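Local coordinates for protein ACDH-11, isoform b (Caenorhabditis elegans, PDB 4Y9J) that belongs to the acyl-CoA dehydrogenase family of flavoproteins and holds flavin-adenine dinucleotide as a member of a four-chain assembly, at residues V227-I238 / G251-R260; T530-I541 / A558-D569. All coordinates share one frame; numbering follows the deposited sequence.

In the fold
Interaction 1 comes first along the chain and joins two antiparallel strands, 231-238 and 252-258, of the mixed beta-sheet in the acyl-CoA dehydrogenase middle domain. Interaction 2 follows some 270 residues later, where helix 524-545 packs against helix 552-563 and the loop after it, in the acyl-CoA dehydrogenase 11 C-terminal domain-like region. Their centres lie 41 Å apart on opposite sides of the chain's centre, the nearest atoms about 26 Å apart, so neither touches the other. Backbone hydrogen bonds dominate the first, side chains the second. Bound ligands lie near the beta-sheet contact, whereas the helical contact has a second subunit beside it.

Interaction 1 (V227-I238 / G251-R260)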
loop_
_atom_site.group_PDB
_atom_site.type_symbol
_atom_site.label_atom_id
_atom_site.label_comp_id
_atom_site.label_asym_id
_atom_site.label_seq_id
_atom_site.Cartn_x
_atom_site.Cartn_y
_atom_site.Cartn_z
ATOM N N VAL B 227 -14.894 -12.037 -12.040
ATOM C CA VAL B 227 -14.858 -13.362 -11.395
ATOM C C VAL B 227 -15.673 -13.487 -10.083
ATOM O O VAL B 227 -15.761 -14.556 -9.528
ATOM C CB VAL B 227 -13.388 -13.860 -11.155
ATOM C CG1 VAL B 227 -12.773 -14.369 -12.417
ATOM C CG2 VAL B 227 -12.529 -12.823 -10.553
ATOM N N ASP B 228 -16.269 -12.394 -9.636
ATOM C CA ASP B 228 -17.310 -12.407 -8.643
ATOM C C ASP B 228 -18.717 -12.861 -9.257
ATOM O O ASP B 228 -19.704 -12.927 -8.495
ATOM C CB ASP B 228 -17.497 -11.027 -8.069
ATOM C CG ASP B 228 -17.857 -10.024 -9.128
ATOM O OD1 ASP B 228 -17.098 -9.832 -10.122
ATOM O OD2 ASP B 228 -18.904 -9.376 -8.999
ATOM N N ALA B 229 -18.776 -13.124 -10.559
ATOM C CA ALA B 229 -20.043 -13.521 -11.210
ATOM C C ALA B 229 -20.486 -14.937 -10.785
ATOM O O ALA B 229 -19.718 -15.673 -10.139
ATOM C CB ALA B 229 -19.867 -13.515 -12.681
ATOM N N ASP B 230 -21.717 -15.308 -11.127
ATOM C CA ASP B 230 -22.254 -16.587 -10.717
ATOM C C ASP B 230 -22.044 -17.694 -11.721
ATOM O O ASP B 230 -21.923 -18.864 -11.336
ATOM C CB ASP B 230 -23.731 -16.401 -10.384
ATOM C CG ASP B 230 -23.926 -15.248 -9.430
ATOM O OD1 ASP B 230 -23.718 -15.518 -8.240
ATOM O OD2 ASP B 230 -24.170 -14.068 -9.890
ATOM N N VAL B 231 -22.066 -17.346 -13.005
ATOM C CA VAL B 231 -21.878 -18.294 -14.103
ATOM C C VAL B 231 -20.966 -17.673 -15.148
ATOM O O VAL B 231 -20.683 -16.476 -15.138
ATOM C CB VAL B 231 -23.206 -18.697 -14.787
ATOM C CG1 VAL B 231 -24.105 -19.459 -13.842
ATOM C CG2 VAL B 231 -23.898 -17.479 -15.375
ATOM N N ALA B 232 -20.540 -18.508 -16.084
ATOM C CA ALA B 232 -19.755 -18.067 -17.199
ATOM C C ALA B 232 -19.987 -18.953 -18.396
ATOM O O ALA B 232 -20.252 -20.125 -18.269
ATOM C CB ALA B 232 -18.276 -18.050 -16.833
ATOM N N LEU B 233 -19.868 -18.342 -19.549
ATOM C CA LEU B 233 -19.818 -19.042 -20.817
ATOM C C LEU B 233 -18.379 -19.129 -21.225
ATOM O O LEU B 233 -17.650 -18.130 -21.117
ATOM C CB LEU B 233 -20.630 -18.279 -21.833
ATOM C CG LEU B 233 -22.180 -18.313 -21.570
ATOM C CD1 LEU B 233 -22.935 -17.498 -22.597
ATOM C CD2 LEU B 233 -22.645 -19.709 -21.789
ATOM N N THR B 234 -17.978 -20.288 -21.752
ATOM C CA THR B 234 -16.623 -20.443 -22.248
ATOM C C THR B 234 -16.543 -21.443 -23.378
ATOM O O THR B 234 -17.520 -22.123 -23.667
ATOM C CB THR B 234 -15.675 -20.869 -21.073
ATOM O OG1 THR B 234 -14.286 -20.764 -21.455
ATOM C CG2 THR B 234 -16.002 -22.204 -20.581
ATOM N N LEU B 235 -15.405 -21.459 -24.079
ATOM C CA LEU B 235 -15.165 -22.360 -25.214
ATOM C C LEU B 235 -14.120 -23.326 -24.786
ATOM O O LEU B 235 -13.229 -22.915 -24.045
ATOM C CB LEU B 235 -14.584 -21.565 -26.360
ATOM C CG LEU B 235 -15.540 -20.507 -26.898
ATOM C CD1 LEU B 235 -14.808 -19.704 -27.980
ATOM C CD2 LEU B 235 -16.836 -21.103 -27.478
ATOM N N ALA B 236 -14.211 -24.557 -25.270
ATOM C CA ALA B 236 -13.226 -25.600 -25.070
ATOM C C ALA B 236 -13.280 -26.625 -26.182
ATOM O O ALA B 236 -14.261 -26.690 -26.914
ATOM C CB ALA B 236 -13.481 -26.295 -23.735
ATOM N N ARG B 237 -12.233 -27.442 -26.277
ATOM C CA ARG B 237 -12.133 -28.521 -27.236
ATOM C C ARG B 237 -12.450 -29.849 -26.629
ATOM O O ARG B 237 -11.790 -30.292 -25.690
ATOM C CB ARG B 237 -10.721 -28.596 -27.772
ATOM C CG ARG B 237 -10.263 -27.317 -28.443
ATOM C CD ARG B 237 -8.902 -27.461 -29.129
ATOM N NE ARG B 237 -8.482 -26.133 -29.501
ATOM C CZ ARG B 237 -8.854 -25.479 -30.595
ATOM N NH1 ARG B 237 -9.610 -26.088 -31.544
ATOM N NH2 ARG B 237 -8.457 -24.216 -30.742
ATOM N N ILE B 238 -13.449 -30.514 -27.211
ATOM C CA ILE B 238 -13.936 -31.735 -26.665
ATOM C C ILE B 238 -12.930 -32.792 -27.060
ATOM O O ILE B 238 -12.418 -32.770 -28.187
ATOM C CB ILE B 238 -15.361 -32.057 -27.176
ATOM C CG1 ILE B 238 -16.333 -31.080 -26.474
ATOM C CG2 ILE B 238 -15.669 -33.520 -26.916
ATOM C CD1 ILE B 238 -17.793 -31.431 -26.650
ATOM N N GLY B 251 -12.953 -27.292 -33.931
ATOM C CA GLY B 251 -12.806 -28.064 -32.669
ATOM C C GLY B 251 -13.393 -27.447 -31.406
ATOM O O GLY B 251 -13.357 -28.065 -30.350
ATOM N N LEU B 252 -13.903 -26.222 -31.487
ATOM C CA LEU B 252 -14.428 -25.535 -30.325
ATOM C C LEU B 252 -15.911 -25.740 -30.115
ATOM O O LEU B 252 -16.692 -25.699 -31.075
ATOM C CB LEU B 252 -14.092 -24.056 -30.440
ATOM C CG LEU B 252 -12.605 -23.740 -30.393
ATOM C CD1 LEU B 252 -12.422 -22.271 -30.722
ATOM C CD2 LEU B 252 -12.014 -24.027 -28.999
ATOM N N SER B 253 -16.286 -26.035 -28.869
ATOM C CA SER B 253 -17.662 -26.074 -28.437
ATOM C C SER B 253 -17.895 -25.089 -27.288
ATOM O O SER B 253 -16.953 -24.656 -26.591
ATOM C CB SER B 253 -18.022 -27.503 -28.050
ATOM O OG SER B 253 -17.789 -28.462 -29.122
ATOM N N LEU B 254 -19.157 -24.731 -27.092
ATOM C CA LEU B 254 -19.553 -23.771 -26.063
ATOM C C LEU B 254 -20.027 -24.486 -24.806
ATOM O O LEU B 254 -20.677 -25.508 -24.903
ATOM C CB LEU B 254 -20.697 -22.900 -26.598
ATOM C CG LEU B 254 -21.193 -21.779 -25.686
ATOM C CD1 LEU B 254 -20.111 -20.762 -25.395
ATOM C CD2 LEU B 254 -22.403 -21.117 -26.316
ATOM N N PHE B 255 -19.726 -23.891 -23.651
ATOM C CA PHE B 255 -20.038 -24.442 -22.338
ATOM C C PHE B 255 -20.554 -23.390 -21.413
ATOM O O PHE B 255 -20.142 -22.219 -21.458
ATOM C CB PHE B 255 -18.805 -25.105 -21.664
ATOM C CG PHE B 255 -18.281 -26.285 -22.403
ATOM C CD1 PHE B 255 -17.440 -26.108 -23.479
ATOM C CD2 PHE B 255 -18.653 -27.554 -22.056
ATOM C CE1 PHE B 255 -16.974 -27.191 -24.201
ATOM C CE2 PHE B 255 -18.175 -28.672 -22.771
ATOM C CZ PHE B 255 -17.329 -28.471 -23.847
ATOM N N LEU B 256 -21.396 -23.842 -20.527
ATOM C CA LEU B 256 -21.970 -23.023 -19.472
ATOM C C LEU B 256 -21.587 -23.658 -18.162
ATOM O O LEU B 256 -21.783 -24.875 -18.023
ATOM C CB LEU B 256 -23.517 -22.971 -19.548
ATOM C CG LEU B 256 -24.232 -22.166 -18.448
ATOM C CD1 LEU B 256 -23.960 -20.680 -18.517
ATOM C CD2 LEU B 256 -25.756 -22.446 -18.496
ATOM N N LEU B 257 -21.063 -22.853 -17.231
ATOM C CA LEU B 257 -20.720 -23.338 -15.894
ATOM C C LEU B 257 -21.019 -22.406 -14.771
ATOM O O LEU B 257 -21.116 -21.173 -14.975
ATOM C CB LEU B 257 -19.265 -23.775 -15.785
ATOM C CG LEU B 257 -18.150 -22.737 -15.775
ATOM C CD1 LEU B 257 -16.908 -23.267 -15.091
ATOM C CD2 LEU B 257 -17.776 -22.321 -17.125
ATOM N N LYS B 258 -21.191 -23.000 -13.582
ATOM C CA LYS B 258 -21.279 -22.259 -12.339
ATOM C C LYS B 258 -19.849 -22.040 -11.813
ATOM O O LYS B 258 -19.074 -22.982 -11.809
ATOM C CB LYS B 258 -22.086 -22.978 -11.264
ATOM C CG LYS B 258 -23.569 -22.737 -11.364
ATOM C CD LYS B 258 -24.283 -23.430 -10.257
ATOM C CE LYS B 258 -24.226 -22.663 -8.928
ATOM N NZ LYS B 258 -24.743 -21.288 -9.007
ATOM N N ILE B 259 -19.544 -20.822 -11.394
ATOM C CA ILE B 259 -18.186 -20.453 -10.988
ATOM C C ILE B 259 -17.913 -21.082 -9.613
ATOM O O ILE B 259 -16.798 -21.567 -9.332
ATOM C CB ILE B 259 -18.016 -18.939 -11.023
ATOM C CG1 ILE B 259 -18.145 -18.463 -12.480
ATOM C CG2 ILE B 259 -16.653 -18.493 -10.465
ATOM C CD1 ILE B 259 -17.999 -16.947 -12.657
ATOM N N ARG B 260 -18.923 -21.115 -8.759
ATOM C CA ARG B 260 -18.800 -21.630 -7.389
ATOM C C ARG B 260 -19.859 -22.652 -7.129
ATOM O O ARG B 260 -20.947 -22.578 -7.670
ATOM C CB ARG B 260 -18.891 -20.500 -6.341
ATOM C CG ARG B 260 -17.732 -19.510 -6.462
ATOM C CD ARG B 260 -17.804 -18.267 -5.499
ATOM N NE ARG B 260 -16.659 -17.409 -5.806
ATOM C CZ ARG B 260 -16.573 -16.558 -6.850
ATOM N NH1 ARG B 260 -17.608 -16.305 -7.672
ATOM N NH2 ARG B 260 -15.402 -15.924 -7.044
HETATM O O HOH W 1 -20.205 -17.143 -7.410
HETATM O O HOH W 2 -21.461 -19.579 -8.854
HETATM O O HOH W 3 -15.311 -29.354 -29.322
HETATM O O HOH W 4 -11.931 -30.797 -30.346
#
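Arg260 reaches from the end of 251-260 to the loop that leads into strand 231-238. From CB the chain runs extended through CG and CD to NE (chi2 176°, chi3 -177°), carrying the guanidinium to Val227. CZ comes within 3.4 Å of Val227 O, which lies in the guanidinium plane and accepts from both end nitrogens, NH2 at 2.9 Å and NH1 at 3.1 Å. NH1 also donates to a water that in turn donates to Ala229 O. Beside this grip, Ile259 N gives a nearly straight bond to Asp230 O (173°), and Ile259 CD1 lies against Ala229 O and CB. From there three antiparallel hydrogen-bonded pairs, Ala232 with Leu257, Thr234 with Phe255 and Ala236 with Ser253, zip the strands together, each with two backbone bonds. On the face bearing Phe255, ring atom CE1 meets Ala236 CB at 3.6 Å, while Ile238 CG1 meets CZ at the ring edge, 3.8 Å away. On the other face Leu233 CD2 touches Leu256 CD1 at 3.7 Å. At the far end Leu252 CD2 sits 3.8 Å above the centre of the Arg237 guanidinium, whose nitrogens donate to backbone oxygens including Gly248 O and Cys203 O. Helix 304-338 covers Leu233, Leu252 and Leu254; Trp189 of strand 186-189, which runs parallel to 231-238, packs on Ala232 and Leu257 on the Phe255 face and on Ile259 just beyond the strand.

Interaction 2 (T530-I541 / A558-D569); sequences TIARIYSGALLI and AYRYCCEQPLID
Tyr561 swings its ring anti to the backbone N (chi1 -170°) into a hole formed by Arg533, Ser536, Gly537 and Leu540, a knob-into-hole contact between helices running nearly antiparallel. A bend at chi3 (-63°) turns the end of Arg533 toward the loop after helix 552-563. Leu540 CD1 comes to Tyr561 CG at 3.4 Å, the two side chains crossing at about a right angle; Arg533 O lies at the ring edge, and Gln565 NE2 sits over the centre of one face, 3.4 Å above the plane. That amide is held in place by its bond to Tyr561 O. The phenol oxygen OH rests 3.3 Å from Ser536 CB and shares a water with Ser536 OG, which itself donates to Ala532 O. Gly537, lacking a side chain, lets Cys562 SG approach its CA to 3.6 Å. Farther along, Arg533 NE donates to Leu567 O at 2.8 Å from above the carbonyl plane, and NH2 adds a weak second bond. A water links NH2 to Asp569 O, while Thr530 CG2 packs on Ile568 CB at 3.6 Å. Arg560 forms a salt bridge to Asp583, and Glu564 one to Arg579, both of the second subunit. The chemistry is therefore divided: mainly apolar packing, with one water bridge, joins the helices, whereas Arg533 ties down the loop directly at Leu567 O and through water at Asp569 O, its charge probably eased by the Leu567 carbonyl.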
loop_
_atom_site.group_PDB
_atom_site.type_symbol
_atom_site.label_atom_id
_atom_site.label_comp_id
_atom_site.label_asym_id
_atom_site.label_seq_id
_atom_site.Cartn_x
_atom_site.Cartn_y
_atom_site.Cartn_z
ATOM N N THR B 530 -15.940 4.686 -43.120
ATOM C CA THR B 530 -16.786 5.343 -44.116
ATOM C C THR B 530 -18.236 4.961 -43.910
ATOM O O THR B 530 -19.105 5.799 -43.986
ATOM C CB THR B 530 -16.336 5.007 -45.526
ATOM O OG1 THR B 530 -14.974 5.416 -45.675
ATOM C CG2 THR B 530 -17.218 5.707 -46.539
ATOM N N ILE B 531 -18.470 3.683 -43.635
ATOM C CA ILE B 531 -19.810 3.204 -43.310
ATOM C C ILE B 531 -20.353 3.965 -42.074
ATOM O O ILE B 531 -21.510 4.549 -42.103
ATOM C CB ILE B 531 -19.830 1.680 -43.133
ATOM C CG1 ILE B 531 -19.558 1.034 -44.477
ATOM C CG2 ILE B 531 -21.210 1.209 -42.603
ATOM C CD1 ILE B 531 -19.323 -0.458 -44.468
ATOM N N ALA B 532 -19.535 4.020 -41.039
ATOM C CA ALA B 532 -19.958 4.660 -39.814
ATOM C C ALA B 532 -20.365 6.083 -40.094
ATOM O O ALA B 532 -21.393 6.515 -39.668
ATOM C CB ALA B 532 -18.852 4.627 -38.771
ATOM N N ARG B 533 -19.561 6.823 -40.857
ATOM C CA ARG B 533 -19.827 8.242 -41.062
ATOM C C ARG B 533 -21.026 8.494 -41.976
ATOM O O ARG B 533 -21.745 9.464 -41.782
ATOM C CB ARG B 533 -18.600 8.921 -41.619
ATOM C CG ARG B 533 -17.457 8.912 -40.613
ATOM C CD ARG B 533 -16.162 9.540 -41.083
ATOM N NE ARG B 533 -15.563 8.842 -42.239
ATOM C CZ ARG B 533 -14.289 8.430 -42.395
ATOM N NH1 ARG B 533 -13.358 8.643 -41.403
ATOM N NH2 ARG B 533 -13.963 7.820 -43.588
ATOM N N ILE B 534 -21.171 7.688 -43.022
ATOM C CA ILE B 534 -22.313 7.780 -43.921
ATOM C C ILE B 534 -23.597 7.540 -43.132
ATOM O O ILE B 534 -24.585 8.288 -43.263
ATOM C CB ILE B 534 -22.184 6.785 -45.116
ATOM C CG1 ILE B 534 -21.077 7.308 -46.064
ATOM C CG2 ILE B 534 -23.523 6.638 -45.889
ATOM C CD1 ILE B 534 -20.689 6.359 -47.174
ATOM N N TYR B 535 -23.591 6.460 -42.376
ATOM C CA TYR B 535 -24.784 6.043 -41.639
ATOM C C TYR B 535 -25.112 7.117 -40.601
ATOM O O TYR B 535 -26.279 7.546 -40.484
ATOM C CB TYR B 535 -24.525 4.669 -40.995
ATOM C CG TYR B 535 -25.732 3.787 -40.795
ATOM C CD1 TYR B 535 -27.008 4.314 -40.611
ATOM C CD2 TYR B 535 -25.568 2.388 -40.713
ATOM C CE1 TYR B 535 -28.125 3.453 -40.433
ATOM C CE2 TYR B 535 -26.651 1.529 -40.520
ATOM C CZ TYR B 535 -27.900 2.049 -40.326
ATOM O OH TYR B 535 -28.918 1.181 -40.093
ATOM N N SER B 536 -24.086 7.603 -39.900
ATOM C CA SER B 536 -24.275 8.574 -38.808
ATOM C C SER B 536 -24.784 9.911 -39.395
ATOM O O SER B 536 -25.704 10.568 -38.846
ATOM C CB SER B 536 -22.996 8.787 -37.990
ATOM O OG SER B 536 -22.628 7.617 -37.274
ATOM N N GLY B 537 -24.221 10.312 -40.530
ATOM C CA GLY B 537 -24.649 11.541 -41.147
ATOM C C GLY B 537 -26.104 11.538 -41.551
ATOM O O GLY B 537 -26.858 12.536 -41.392
ATOM N N ALA B 538 -26.485 10.449 -42.197
ATOM C CA ALA B 538 -27.882 10.303 -42.658
ATOM C C ALA B 538 -28.879 10.331 -41.476
ATOM O O ALA B 538 -29.979 10.903 -41.582
ATOM C CB ALA B 538 -28.017 8.981 -43.378
ATOM N N LEU B 539 -28.464 9.729 -40.368
ATOM C CA LEU B 539 -29.239 9.729 -39.124
ATOM C C LEU B 539 -29.354 11.127 -38.568
ATOM O O LEU B 539 -30.435 11.558 -38.225
ATOM C CB LEU B 539 -28.639 8.790 -38.102
ATOM C CG LEU B 539 -28.918 7.315 -38.352
ATOM C CD1 LEU B 539 -27.909 6.516 -37.613
ATOM C CD2 LEU B 539 -30.337 6.930 -37.934
ATOM N N LEU B 540 -28.257 11.878 -38.587
ATOM C CA LEU B 540 -28.273 13.258 -38.123
ATOM C C LEU B 540 -29.195 14.128 -38.962
ATOM O O LEU B 540 -29.853 15.019 -38.451
ATOM C CB LEU B 540 -26.830 13.838 -38.134
ATOM C CG LEU B 540 -25.948 13.412 -36.961
ATOM C CD1 LEU B 540 -24.527 13.838 -37.196
ATOM C CD2 LEU B 540 -26.453 13.998 -35.655
ATOM N N ILE B 541 -29.269 13.832 -40.252
ATOM C CA ILE B 541 -30.043 14.621 -41.179
ATOM C C ILE B 541 -31.515 14.354 -40.916
ATOM O O ILE B 541 -32.302 15.296 -40.911
ATOM C CB ILE B 541 -29.712 14.310 -42.654
ATOM C CG1 ILE B 541 -28.395 14.955 -43.045
ATOM C CG2 ILE B 541 -30.761 14.882 -43.607
ATOM C CD1 ILE B 541 -27.744 14.302 -44.245
ATOM N N ALA B 558 -25.816 18.466 -38.145
ATOM C CA ALA B 558 -25.875 17.597 -39.312
ATOM C C ALA B 558 -25.013 18.154 -40.420
ATOM O O ALA B 558 -24.334 17.374 -41.120
ATOM C CB ALA B 558 -27.283 17.381 -39.786
ATOM N N TYR B 559 -25.075 19.479 -40.615
ATOM C CA TYR B 559 -24.272 20.118 -41.613
ATOM C C TYR B 559 -22.769 19.939 -41.356
ATOM O O TYR B 559 -22.014 19.542 -42.261
ATOM C CB TYR B 559 -24.645 21.613 -41.750
ATOM C CG TYR B 559 -23.667 22.328 -42.594
ATOM C CD1 TYR B 559 -23.761 22.266 -43.956
ATOM C CD2 TYR B 559 -22.554 22.964 -42.040
ATOM C CE1 TYR B 559 -22.863 22.871 -44.771
ATOM C CE2 TYR B 559 -21.628 23.584 -42.874
ATOM C CZ TYR B 559 -21.812 23.531 -44.251
ATOM O OH TYR B 559 -20.933 24.114 -45.160
ATOM N N ARG B 560 -22.340 20.218 -40.131
ATOM C CA ARG B 560 -20.898 20.074 -39.775
ATOM C C ARG B 560 -20.405 18.643 -39.863
ATOM O O ARG B 560 -19.315 18.369 -40.376
ATOM C CB ARG B 560 -20.633 20.657 -38.409
ATOM C CG ARG B 560 -20.931 22.140 -38.359
ATOM C CD ARG B 560 -20.512 22.689 -37.032
ATOM N NE ARG B 560 -20.869 24.088 -36.835
ATOM C CZ ARG B 560 -20.444 24.832 -35.818
ATOM N NH1 ARG B 560 -19.596 24.335 -34.975
ATOM N NH2 ARG B 560 -20.822 26.093 -35.678
ATOM N N TYR B 561 -21.237 17.708 -39.443
ATOM C CA TYR B 561 -20.833 16.307 -39.479
ATOM C C TYR B 561 -20.676 15.896 -40.945
ATOM O O TYR B 561 -19.739 15.190 -41.285
ATOM C CB TYR B 561 -21.891 15.407 -38.784
ATOM C CG TYR B 561 -21.417 13.992 -38.588
ATOM C CD1 TYR B 561 -21.477 13.072 -39.623
ATOM C CD2 TYR B 561 -20.908 13.575 -37.356
ATOM C CE1 TYR B 561 -20.998 11.778 -39.444
ATOM C CE2 TYR B 561 -20.417 12.293 -37.177
ATOM C CZ TYR B 561 -20.497 11.400 -38.237
ATOM O OH TYR B 561 -20.004 10.151 -38.073
ATOM N N CYS B 562 -21.598 16.318 -41.791
ATOM C CA CYS B 562 -21.618 15.802 -43.139
ATOM C C CYS B 562 -20.696 16.562 -44.101
ATOM O O CYS B 562 -20.189 15.991 -45.065
ATOM C CB CYS B 562 -23.030 15.833 -43.701
ATOM S SG CYS B 562 -24.106 14.611 -42.946
ATOM N N CYS B 563 -20.564 17.863 -43.917
ATOM C CA CYS B 563 -19.912 18.663 -44.913
ATOM C C CYS B 563 -18.538 19.109 -44.494
ATOM O O CYS B 563 -17.852 19.639 -45.309
ATOM C CB CYS B 563 -20.736 19.897 -45.207
ATOM S SG CYS B 563 -22.327 19.410 -45.954
ATOM N N GLU B 564 -18.212 19.024 -43.217
ATOM C CA GLU B 564 -16.924 19.604 -42.688
ATOM C C GLU B 564 -15.881 18.598 -42.304
ATOM O O GLU B 564 -14.791 18.972 -41.856
ATOM C CB GLU B 564 -17.161 20.536 -41.494
ATOM C CG GLU B 564 -17.888 21.813 -41.905
ATOM C CD GLU B 564 -18.109 22.822 -40.792
ATOM O OE1 GLU B 564 -17.892 22.511 -39.632
ATOM O OE2 GLU B 564 -18.539 23.961 -41.093
ATOM N N GLN B 565 -16.168 17.330 -42.523
ATOM C CA GLN B 565 -15.149 16.299 -42.443
ATOM C C GLN B 565 -15.384 15.360 -43.608
ATOM O O GLN B 565 -16.503 15.225 -44.125
ATOM C CB GLN B 565 -15.218 15.563 -41.128
ATOM C CG GLN B 565 -16.606 15.057 -40.834
ATOM C CD GLN B 565 -16.672 14.305 -39.542
ATOM O OE1 GLN B 565 -15.650 14.228 -38.770
ATOM N NE2 GLN B 565 -17.855 13.765 -39.251
ATOM N N PRO B 566 -14.352 14.702 -44.058
ATOM C CA PRO B 566 -14.621 13.761 -45.102
ATOM C C PRO B 566 -15.490 12.596 -44.581
ATOM O O PRO B 566 -15.266 12.062 -43.526
ATOM C CB PRO B 566 -13.211 13.316 -45.533
ATOM C CG PRO B 566 -12.349 13.569 -44.357
ATOM C CD PRO B 566 -12.910 14.828 -43.765
ATOM N N LEU B 567 -16.524 12.255 -45.317
ATOM C CA LEU B 567 -17.402 11.164 -44.909
ATOM C C LEU B 567 -16.770 9.913 -45.410
ATOM O O LEU B 567 -16.764 8.878 -44.741
ATOM C CB LEU B 567 -18.810 11.340 -45.459
ATOM C CG LEU B 567 -19.667 12.478 -44.916
ATOM C CD1 LEU B 567 -21.001 12.553 -45.699
ATOM C CD2 LEU B 567 -19.939 12.264 -43.434
ATOM N N ILE B 568 -16.099 10.034 -46.541
ATOM C CA ILE B 568 -15.331 8.926 -47.066
ATOM C C ILE B 568 -13.856 9.348 -47.152
ATOM O O ILE B 568 -13.574 10.425 -47.563
ATOM C CB ILE B 568 -15.886 8.426 -48.401
ATOM C CG1 ILE B 568 -15.040 7.275 -48.933
ATOM C CG2 ILE B 568 -16.028 9.551 -49.441
ATOM C CD1 ILE B 568 -15.578 6.638 -50.205
ATOM N N ASP B 569 -12.954 8.474 -46.718
ATOM C CA ASP B 569 -11.518 8.682 -46.834
ATOM C C ASP B 569 -10.928 7.329 -47.255
ATOM O O ASP B 569 -10.560 6.499 -46.422
ATOM C CB ASP B 569 -10.934 9.169 -45.517
ATOM C CG ASP B 569 -9.499 9.659 -45.644
ATOM O OD1 ASP B 569 -8.924 9.797 -46.731
ATOM O OD2 ASP B 569 -8.937 9.869 -44.600
HETATM O O HOH W 5 -11.359 6.465 -43.594
HETATM O O HOH W 6 -20.610 8.870 -35.852
#